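Local structure of carboxypeptidase A (Helicoverpa armigera, 1JQG) at residues 166-169 and 170-173; 194-197 and 198-202; 202-205 and 206-209; 408-411 and 412-416. The protein probably removes C-terminal amino acids from peptides as a zinc-dependent carboxypeptidase of the M14 family, here in its pro-form with the activation peptide still attached. All coordinates share one frame; numbering follows the deposited sequence.

Contact 1 (166-169 and 170-173); sequences FQDA and SKPV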
loop_
_atom_site.group_PDB
_atom_site.type_symbol
_atom_site.label_atom_id
_atom_site.label_comp_id
_atom_site.label_asym_id
_atom_site.label_seq_id
_atom_site.Cartn_x
_atom_site.Cartn_y
_atom_site.Cartn_z
ATOM N N PHE A 166 -18.458 18.574 5.066
ATOM C CA PHE A 166 -17.205 19.204 5.439
ATOM C C PHE A 166 -17.317 20.653 5.896
ATOM O O PHE A 166 -16.320 21.392 5.810
ATOM C CB PHE A 166 -16.216 19.071 4.261
ATOM C CG PHE A 166 -15.469 17.761 4.249
ATOM C CD1 PHE A 166 -16.160 16.561 4.115
ATOM C CD2 PHE A 166 -14.098 17.695 4.372
ATOM C CE1 PHE A 166 -15.493 15.348 4.106
ATOM C CE2 PHE A 166 -13.433 16.481 4.369
ATOM C CZ PHE A 166 -14.121 15.295 4.228
ATOM N N GLN A 167 -18.483 21.054 6.401
ATOM C CA GLN A 167 -18.794 22.403 6.797
ATOM C C GLN A 167 -18.506 22.657 8.267
ATOM O O GLN A 167 -18.086 23.742 8.625
ATOM C CB GLN A 167 -20.273 22.692 6.508
ATOM C CG GLN A 167 -20.661 22.599 5.046
ATOM C CD GLN A 167 -19.963 23.595 4.140
ATOM O OE1 GLN A 167 -18.765 23.444 3.899
ATOM N NE2 GLN A 167 -20.796 24.544 3.700
ATOM N N ASP A 168 -18.753 21.677 9.115
ATOM C CA ASP A 168 -18.540 21.794 10.547
ATOM C C ASP A 168 -17.074 21.455 10.822
ATOM O O ASP A 168 -16.716 20.273 10.909
ATOM C CB ASP A 168 -19.488 20.893 11.319
ATOM C CG ASP A 168 -19.416 21.045 12.818
ATOM O OD1 ASP A 168 -19.668 20.050 13.541
ATOM O OD2 ASP A 168 -19.101 22.151 13.291
ATOM N N ALA A 169 -16.257 22.486 11.042
ATOM C CA ALA A 169 -14.845 22.338 11.275
ATOM C C ALA A 169 -14.482 21.751 12.625
ATOM O O ALA A 169 -13.360 21.316 12.862
ATOM C CB ALA A 169 -14.167 23.689 11.064
ATOM N N SER A 170 -15.436 21.561 13.517
ATOM C CA SER A 170 -15.186 20.908 14.809
ATOM C C SER A 170 -14.952 19.406 14.636
ATOM O O SER A 170 -14.377 18.770 15.512
ATOM C CB SER A 170 -16.349 21.153 15.780
ATOM O OG SER A 170 -17.561 20.547 15.300
ATOM N N LYS A 171 -15.463 18.803 13.575
ATOM C CA LYS A 171 -15.318 17.380 13.312
ATOM C C LYS A 171 -13.932 17.070 12.760
ATOM O O LYS A 171 -13.432 17.709 11.827
ATOM C CB LYS A 171 -16.390 16.847 12.339
ATOM C CG LYS A 171 -17.823 17.060 12.832
ATOM C CD LYS A 171 -18.913 16.767 11.828
ATOM C CE LYS A 171 -18.771 15.366 11.259
ATOM N NZ LYS A 171 -19.924 15.099 10.345
ATOM N N PRO A 172 -13.290 16.030 13.276
ATOM C CA PRO A 172 -11.997 15.590 12.793
ATOM C C PRO A 172 -12.065 14.927 11.427
ATOM O O PRO A 172 -13.077 14.319 11.098
ATOM C CB PRO A 172 -11.555 14.543 13.851
ATOM C CG PRO A 172 -12.841 14.007 14.349
ATOM C CD PRO A 172 -13.760 15.214 14.410
ATOM N N VAL A 173 -10.999 14.960 10.650
ATOM C CA VAL A 173 -10.877 14.281 9.369
ATOM C C VAL A 173 -9.939 13.063 9.401
ATOM O O VAL A 173 -8.843 13.065 9.993
ATOM C CB VAL A 173 -10.334 15.272 8.327
ATOM C CG1 VAL A 173 -10.121 14.675 6.948
ATOM C CG2 VAL A 173 -11.286 16.443 8.182
#
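Asp168 opens a type I beta turn that Lys171 closes, in the loop joining strand 155-161 to strand 173-178. The turn is fastened by Lys171 N donating a hydrogen bond to Asp168 O over 3.3 Å; the N-H points well at the oxygen (161°), although the donor stands above the carbonyl plane. The Asp168 carboxylate leans forward along the chain, toward Ser170, because CG lies anti to the backbone N (chi1 -175°), beside the carbonyl carbon. The Ser170 hydroxyl lies beside the carboxylate, Ser170 OG 2.8 Å from Asp168 OD1. Lys171 crosses Asp168 at about a right angle, and its methylene CG passes 3.6 Å from Asp168 OD1. The chain then bends at chi3 (54°) and carries the ammonium off, so that Lys171 NZ ends 5.9 Å from Asp168 OD1, too far for a salt bridge; it bonds instead to Thr164 OG1 and, weakly, to Asn209 O. On the inner side of the loop the Phe166 ring reaches Val173, its CE2 4.4 Å from Val173 CG2, and the same ring packs on Ile214 of strand 212-216 and meets His295. The chemistry is thus divided: a polar turn at the surface, an apolar pair turned to the sheet, and a buried lysine whose ammonium has, beside those two oxygens, Asp212 as a long, weak ion pair that would probably help to balance the charge.

Contact 2 (194-197 and 198-202); sequences AIHK and LVIDV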
loop_
_atom_site.group_PDB
_atom_site.type_symbol
_atom_site.label_atom_id
_atom_site.label_comp_id
_atom_site.label_asym_id
_atom_site.label_seq_id
_atom_site.Cartn_x
_atom_site.Cartn_y
_atom_site.Cartn_z
ATOM N N ALA A 194 -14.379 0.124 3.467
ATOM C CA ALA A 194 -14.611 1.332 4.262
ATOM C C ALA A 194 -15.702 2.231 3.684
ATOM O O ALA A 194 -16.493 2.900 4.370
ATOM C CB ALA A 194 -13.324 2.101 4.436
ATOM N N ILE A 195 -15.754 2.355 2.359
ATOM C CA ILE A 195 -16.812 3.066 1.651
ATOM C C ILE A 195 -18.144 2.345 1.846
ATOM O O ILE A 195 -19.211 2.973 1.952
ATOM C CB ILE A 195 -16.471 3.157 0.146
ATOM C CG1 ILE A 195 -15.255 4.063 -0.066
ATOM C CG2 ILE A 195 -17.637 3.674 -0.648
ATOM C CD1 ILE A 195 -14.705 4.135 -1.477
ATOM N N HIS A 196 -18.085 0.990 1.840
ATOM C CA HIS A 196 -19.284 0.177 1.928
ATOM C C HIS A 196 -19.942 0.331 3.284
ATOM O O HIS A 196 -21.155 0.422 3.421
ATOM C CB HIS A 196 -18.967 -1.268 1.551
ATOM C CG HIS A 196 -20.056 -2.261 1.829
ATOM N ND1 HIS A 196 -20.168 -3.087 2.933
ATOM C CD2 HIS A 196 -21.129 -2.518 1.052
ATOM C CE1 HIS A 196 -21.268 -3.808 2.829
ATOM N NE2 HIS A 196 -21.865 -3.474 1.706
ATOM N N LYS A 197 -19.159 0.341 4.344
ATOM C CA LYS A 197 -19.719 0.494 5.703
ATOM C C LYS A 197 -20.070 1.930 6.076
ATOM O O LYS A 197 -20.909 2.145 6.926
ATOM C CB LYS A 197 -18.772 -0.046 6.784
ATOM C CG LYS A 197 -18.691 -1.584 6.767
ATOM C CD LYS A 197 -20.056 -2.054 7.270
ATOM C CE LYS A 197 -20.184 -3.566 7.220
ATOM N NZ LYS A 197 -21.498 -3.886 7.889
ATOM N N LEU A 198 -19.452 2.924 5.423
ATOM C CA LEU A 198 -19.778 4.317 5.684
ATOM C C LEU A 198 -20.911 4.846 4.812
ATOM O O LEU A 198 -21.483 5.892 5.097
ATOM C CB LEU A 198 -18.523 5.185 5.521
ATOM C CG LEU A 198 -17.372 4.949 6.472
ATOM C CD1 LEU A 198 -16.162 5.755 6.023
ATOM C CD2 LEU A 198 -17.700 5.321 7.909
ATOM N N VAL A 199 -21.207 4.181 3.714
ATOM C CA VAL A 199 -22.226 4.642 2.771
ATOM C C VAL A 199 -23.329 3.620 2.554
ATOM O O VAL A 199 -24.460 4.044 2.699
ATOM C CB VAL A 199 -21.587 4.999 1.407
ATOM C CG1 VAL A 199 -22.552 5.596 0.394
ATOM C CG2 VAL A 199 -20.405 5.957 1.578
ATOM N N ILE A 200 -23.026 2.421 2.079
ATOM C CA ILE A 200 -23.971 1.416 1.685
ATOM C C ILE A 200 -24.658 0.735 2.851
ATOM O O ILE A 200 -25.890 0.680 2.914
ATOM C CB ILE A 200 -23.329 0.310 0.806
ATOM C CG1 ILE A 200 -22.599 0.933 -0.391
ATOM C CG2 ILE A 200 -24.374 -0.709 0.355
ATOM C CD1 ILE A 200 -23.452 1.722 -1.330
ATOM N N ASP A 201 -23.892 0.164 3.760
ATOM C CA ASP A 201 -24.382 -0.559 4.905
ATOM C C ASP A 201 -23.926 0.077 6.203
ATOM O O ASP A 201 -22.910 -0.360 6.740
ATOM C CB ASP A 201 -23.916 -2.022 4.869
ATOM C CG ASP A 201 -24.654 -2.887 5.870
ATOM O OD1 ASP A 201 -24.046 -3.925 6.154
ATOM O OD2 ASP A 201 -25.765 -2.519 6.312
ATOM N N VAL A 202 -24.532 1.192 6.585
ATOM C CA VAL A 202 -24.143 1.939 7.777
ATOM C C VAL A 202 -24.711 1.294 9.046
ATOM O O VAL A 202 -25.863 1.541 9.448
ATOM C CB VAL A 202 -24.648 3.396 7.696
ATOM C CG1 VAL A 202 -24.069 4.201 8.854
ATOM C CG2 VAL A 202 -24.290 4.015 6.349
#
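Lys197 and Asp201 lie side by side at the end of helix 187-200, pointing the same way, and form a salt bridge, Lys197 NZ to Asp201 OD1 3.1 Å. The ammonium comes to OD1 from above the carboxylate plane. A bend at chi2 (-70°) folds the lysine along the helix, laying its CD 3.4 Å from the backbone Asp201 O. Among the backbone bonds, Leu198 N to Ala194 O keeps the alpha-helical spacing, and Val199 N to Ile195 O is weak. Asp201 N then bonds to His196 O at 2.8 Å, almost perfectly straight (178°), the i to i+5 spacing of a wider, pi-type turn. Val202 CA-H points at Lys197 O (3.4 Å). Carbon atoms of the His196 ring make van der Waals contact: CD2 sits 3.6 Å from Ile200 CB, and CE1 reaches Asp201 CB. Elsewhere along the helix, an apolar pair joins Ile195 CG2 to Val199 CG2 at 4.2 Å. Phe118 meets the His196 ring edge-to-face, while Leu198 packs on Trp410 of helix 402-421. The chemistry implies a helix end fixed twice, by a straight backbone bond and by a partly exposed charge pair, with its apolar flanks given to neighbouring helices.

Contact 3 (202-205 and 206-209); sequences VTES and DLIN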
loop_
_atom_site.group_PDB
_atom_site.type_symbol
_atom_site.label_atom_id
_atom_site.label_comp_id
_atom_site.label_asym_id
_atom_site.label_seq_id
_atom_site.Cartn_x
_atom_site.Cartn_y
_atom_site.Cartn_z
ATOM N N VAL A 202 -24.532 1.192 6.585
ATOM C CA VAL A 202 -24.143 1.939 7.777
ATOM C C VAL A 202 -24.711 1.294 9.046
ATOM O O VAL A 202 -25.863 1.541 9.448
ATOM C CB VAL A 202 -24.648 3.396 7.696
ATOM C CG1 VAL A 202 -24.069 4.201 8.854
ATOM C CG2 VAL A 202 -24.290 4.015 6.349
ATOM N N THR A 203 -23.894 0.472 9.704
ATOM C CA THR A 203 -24.329 -0.159 10.938
ATOM C C THR A 203 -23.839 0.561 12.190
ATOM O O THR A 203 -24.263 0.279 13.324
ATOM C CB THR A 203 -23.936 -1.646 10.985
ATOM O OG1 THR A 203 -22.548 -1.812 10.718
ATOM C CG2 THR A 203 -24.748 -2.457 9.968
ATOM N N GLU A 204 -22.952 1.534 12.021
ATOM C CA GLU A 204 -22.377 2.330 13.090
ATOM C C GLU A 204 -22.469 3.814 12.786
ATOM O O GLU A 204 -21.527 4.346 12.207
ATOM C CB GLU A 204 -20.926 1.946 13.353
ATOM C CG GLU A 204 -20.765 0.557 13.963
ATOM C CD GLU A 204 -19.327 0.072 13.991
ATOM O OE1 GLU A 204 -19.024 -0.848 13.196
ATOM O OE2 GLU A 204 -18.613 0.675 14.829
ATOM N N SER A 205 -23.473 4.472 13.332
ATOM C CA SER A 205 -23.777 5.863 13.063
ATOM C C SER A 205 -22.762 6.850 13.617
ATOM O O SER A 205 -22.576 7.943 13.093
ATOM C CB SER A 205 -25.173 6.189 13.635
ATOM O OG SER A 205 -25.163 5.987 15.030
ATOM N N ASP A 206 -22.048 6.457 14.690
ATOM C CA ASP A 206 -21.061 7.355 15.281
ATOM C C ASP A 206 -19.913 7.688 14.329
ATOM O O ASP A 206 -19.420 8.832 14.316
ATOM C CB ASP A 206 -20.542 6.764 16.581
ATOM C CG ASP A 206 -19.741 5.491 16.420
ATOM O OD1 ASP A 206 -20.212 4.487 15.850
ATOM O OD2 ASP A 206 -18.573 5.540 16.896
ATOM N N LEU A 207 -19.537 6.714 13.477
ATOM C CA LEU A 207 -18.410 6.873 12.575
ATOM C C LEU A 207 -18.665 7.851 11.434
ATOM O O LEU A 207 -17.723 8.445 10.932
ATOM C CB LEU A 207 -17.975 5.538 11.977
ATOM C CG LEU A 207 -17.479 4.470 12.969
ATOM C CD1 LEU A 207 -17.225 3.155 12.251
ATOM C CD2 LEU A 207 -16.204 4.854 13.687
ATOM N N ILE A 208 -19.909 8.018 11.023
ATOM C CA ILE A 208 -20.259 8.961 9.982
ATOM C C ILE A 208 -20.705 10.320 10.487
ATOM O O ILE A 208 -20.409 11.315 9.825
ATOM C CB ILE A 208 -21.358 8.409 9.054
ATOM C CG1 ILE A 208 -22.498 7.800 9.852
ATOM C CG2 ILE A 208 -20.762 7.361 8.135
ATOM C CD1 ILE A 208 -23.810 7.597 9.139
ATOM N N ASN A 209 -21.396 10.341 11.630
ATOM C CA ASN A 209 -21.856 11.582 12.214
ATOM C C ASN A 209 -20.757 12.467 12.815
ATOM O O ASN A 209 -20.820 13.694 12.674
ATOM C CB ASN A 209 -22.946 11.276 13.273
ATOM C CG ASN A 209 -24.294 11.019 12.632
ATOM O OD1 ASN A 209 -24.688 11.767 11.729
ATOM N ND2 ASN A 209 -24.979 9.990 13.074
#
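Val202 and Ile208 cross obliquely where the chain turns from helix 187-200 into the short helix 206-209, with Val202 CG1 only 3.4 Å from Ile208 CD1. Ile208 holds CG1 between its backbone N and carbonyl carbon (chi1 47°), which swings the ethyl branch back over the turn and places CG1 3.2 Å from Ser205 O. With an alanine in place of Ile208, Val202 CG1 would probably lose its apolar neighbour and a gap would open between the loop and the helix. Glu204 and Leu207 instead run side by side in the same direction, and Leu207 CD1 rests 3.8 Å from Glu204 OE2. The carboxylate of Asp206 turns back toward Glu204, its OD1 3.6 Å from Glu204 CB and 4.3 Å from Glu204 OE2. Two like charges this close would probably repel each other, but helix 402-421 supplies the counter-charges: Arg418 bridges Glu204 OE2 and Asp206 OD2, and Lys414 pairs with Glu204 OE1. Leu207 also packs on Trp410 of that helix. Under the side chains, Ser205 O receives a well-directed bond from Asn209 N (3.0 Å, 163°) and a weak one from Ile208 N, while Leu207 N bonds weakly to Glu204 O. The arrangement is that of a single helical turn in the return limb of a beta-alpha-beta crossover, which runs from strand 173-178 through helix 187-200 to the parallel neighbouring strand 212-216, as part of the alpha/beta/alpha fold of M14 carboxypeptidases.

Contact 4 (408-411 and 412-416); sequences ETWE and GIKVG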
loop_
_atom_site.group_PDB
_atom_site.type_symbol
_atom_site.label_atom_id
_atom_site.label_comp_id
_atom_site.label_asym_id
_atom_site.label_seq_id
_atom_site.Cartn_x
_atom_site.Cartn_y
_atom_site.Cartn_z
ATOM N N GLU A 408 -11.612 -7.591 7.957
ATOM C CA GLU A 408 -10.517 -7.614 8.949
ATOM C C GLU A 408 -9.876 -6.257 9.227
ATOM O O GLU A 408 -9.768 -5.790 10.348
ATOM C CB GLU A 408 -9.424 -8.511 8.358
ATOM C CG GLU A 408 -8.335 -8.934 9.306
ATOM C CD GLU A 408 -7.360 -9.881 8.613
ATOM O OE1 GLU A 408 -6.185 -9.507 8.570
ATOM O OE2 GLU A 408 -7.892 -10.928 8.195
ATOM N N THR A 409 -9.500 -5.519 8.168
ATOM C CA THR A 409 -8.870 -4.226 8.260
ATOM C C THR A 409 -9.802 -3.165 8.808
ATOM O O THR A 409 -9.391 -2.275 9.559
ATOM C CB THR A 409 -8.337 -3.761 6.880
ATOM O OG1 THR A 409 -7.597 -4.831 6.276
ATOM C CG2 THR A 409 -7.412 -2.551 6.985
ATOM N N TRP A 410 -11.099 -3.301 8.515
ATOM C CA TRP A 410 -12.064 -2.268 8.913
ATOM C C TRP A 410 -12.204 -2.263 10.441
ATOM O O TRP A 410 -12.488 -1.245 11.079
ATOM C CB TRP A 410 -13.398 -2.469 8.213
ATOM C CG TRP A 410 -14.477 -1.500 8.611
ATOM C CD1 TRP A 410 -15.701 -1.771 9.171
ATOM C CD2 TRP A 410 -14.411 -0.078 8.439
ATOM N NE1 TRP A 410 -16.393 -0.589 9.359
ATOM C CE2 TRP A 410 -15.624 0.463 8.912
ATOM C CE3 TRP A 410 -13.460 0.798 7.944
ATOM C CZ2 TRP A 410 -15.907 1.826 8.900
ATOM C CZ3 TRP A 410 -13.703 2.160 7.912
ATOM C CH2 TRP A 410 -14.917 2.639 8.389
ATOM N N GLU A 411 -12.027 -3.430 11.049
ATOM C CA GLU A 411 -11.976 -3.568 12.492
ATOM C C GLU A 411 -10.892 -2.685 13.097
ATOM O O GLU A 411 -11.069 -2.142 14.190
ATOM C CB GLU A 411 -11.788 -5.034 12.917
ATOM C CG GLU A 411 -12.857 -5.989 12.448
ATOM C CD GLU A 411 -14.230 -5.515 12.950
ATOM O OE1 GLU A 411 -14.266 -5.466 14.200
ATOM O OE2 GLU A 411 -15.199 -5.210 12.188
ATOM N N GLY A 412 -9.719 -2.653 12.453
ATOM C CA GLY A 412 -8.599 -1.858 12.962
ATOM C C GLY A 412 -8.772 -0.375 12.682
ATOM O O GLY A 412 -8.461 0.482 13.492
ATOM N N ILE A 413 -9.298 -0.076 11.500
ATOM C CA ILE A 413 -9.498 1.295 11.059
ATOM C C ILE A 413 -10.489 2.046 11.945
ATOM O O ILE A 413 -10.213 3.172 12.308
ATOM C CB ILE A 413 -9.913 1.346 9.566
ATOM C CG1 ILE A 413 -8.815 0.739 8.704
ATOM C CG2 ILE A 413 -10.212 2.781 9.136
ATOM C CD1 ILE A 413 -8.958 0.737 7.204
ATOM N N LYS A 414 -11.661 1.477 12.226
ATOM C CA LYS A 414 -12.659 2.166 13.015
ATOM C C LYS A 414 -12.216 2.359 14.469
ATOM O O LYS A 414 -12.572 3.304 15.208
ATOM C CB LYS A 414 -14.027 1.468 12.946
ATOM C CG LYS A 414 -14.167 0.120 13.588
ATOM C CD LYS A 414 -15.478 -0.562 13.106
ATOM C CE LYS A 414 -15.436 -2.058 13.468
ATOM N NZ LYS A 414 -16.816 -2.594 13.422
ATOM N N VAL A 415 -11.391 1.448 14.975
ATOM C CA VAL A 415 -10.869 1.517 16.325
ATOM C C VAL A 415 -9.875 2.659 16.363
ATOM O O VAL A 415 -9.820 3.382 17.370
ATOM C CB VAL A 415 -10.215 0.216 16.772
ATOM C CG1 VAL A 415 -9.287 0.414 17.952
ATOM C CG2 VAL A 415 -11.244 -0.832 17.207
ATOM N N GLY A 416 -9.120 2.767 15.263
ATOM C CA GLY A 416 -8.098 3.804 15.168
ATOM C C GLY A 416 -8.716 5.185 14.995
ATOM O O GLY A 416 -8.300 6.144 15.674
#
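Lys414 lays its aliphatic chain across Trp410 one turn earlier in helix 402-421, a helix packed against the central mixed sheet of the M14 carboxypeptidase fold. Lys414 CD stands over one face of the Trp410 indole, 4.2 Å from the centroid of the five-membered ring and 26° off the normal, a CH-pi contact in which the two side chains cross at about a right angle. Beyond CD the extended chain comes alongside Glu411, and Lys414 NZ makes a weak salt bridge to Glu411 OE2 at 3.3 Å; its stronger partner is Glu204. Ile413 approaches the benzene side of the same indole, its CG2 3.8 Å from Trp410 CZ3. The indole is put there by its first torsion, CG anti to the backbone N (chi1 177°), and is packed from outside by helix 187-200. A serine replacing Lys414 would probably cost Glu204 OE1 its lysine partner, deprive Glu411 of its weak salt bridge and uncover the indole face over which CD lies. The backbone sets the spacing: Lys414 N bonds to Trp410 O at 3.1 Å, nearly straight (172°), and Ile413 N to Thr409 O at 2.9 Å. Toward the sheet, Thr409 ties its OG1 back to Ala405 O and meets Tyr381 and Leu383 on strand 377-383. Its methyl turns the other way along the helix, so that Thr409 CG2 lies 3.6 Å from Ile413 CD1.

Overall arrangement
Contacts 2, 3 and 4 form one connected patch, and contact 1 joins it at the edge. Contacts 2 and 3 share Val202, and their centres are about 9 Å apart. Contact 4 touches both: Trp410 CZ3 lies 3.5 Å from Ala194 CB of contact 2, and Lys414 CB lies 3.7 Å from Leu207 CD1 of contact 3. Contact 1 reaches contact 3 through the ammonium of Lys171, but stays about 10 Å from contact 2 at the nearest atoms. Contact 4 comes nearest to the zinc site, though without touching it: the side chain of Thr409 is about 10 Å from those of His306, a zinc ligand, and Glu382, the predicted proton donor/acceptor, and about 14 Å from the zinc.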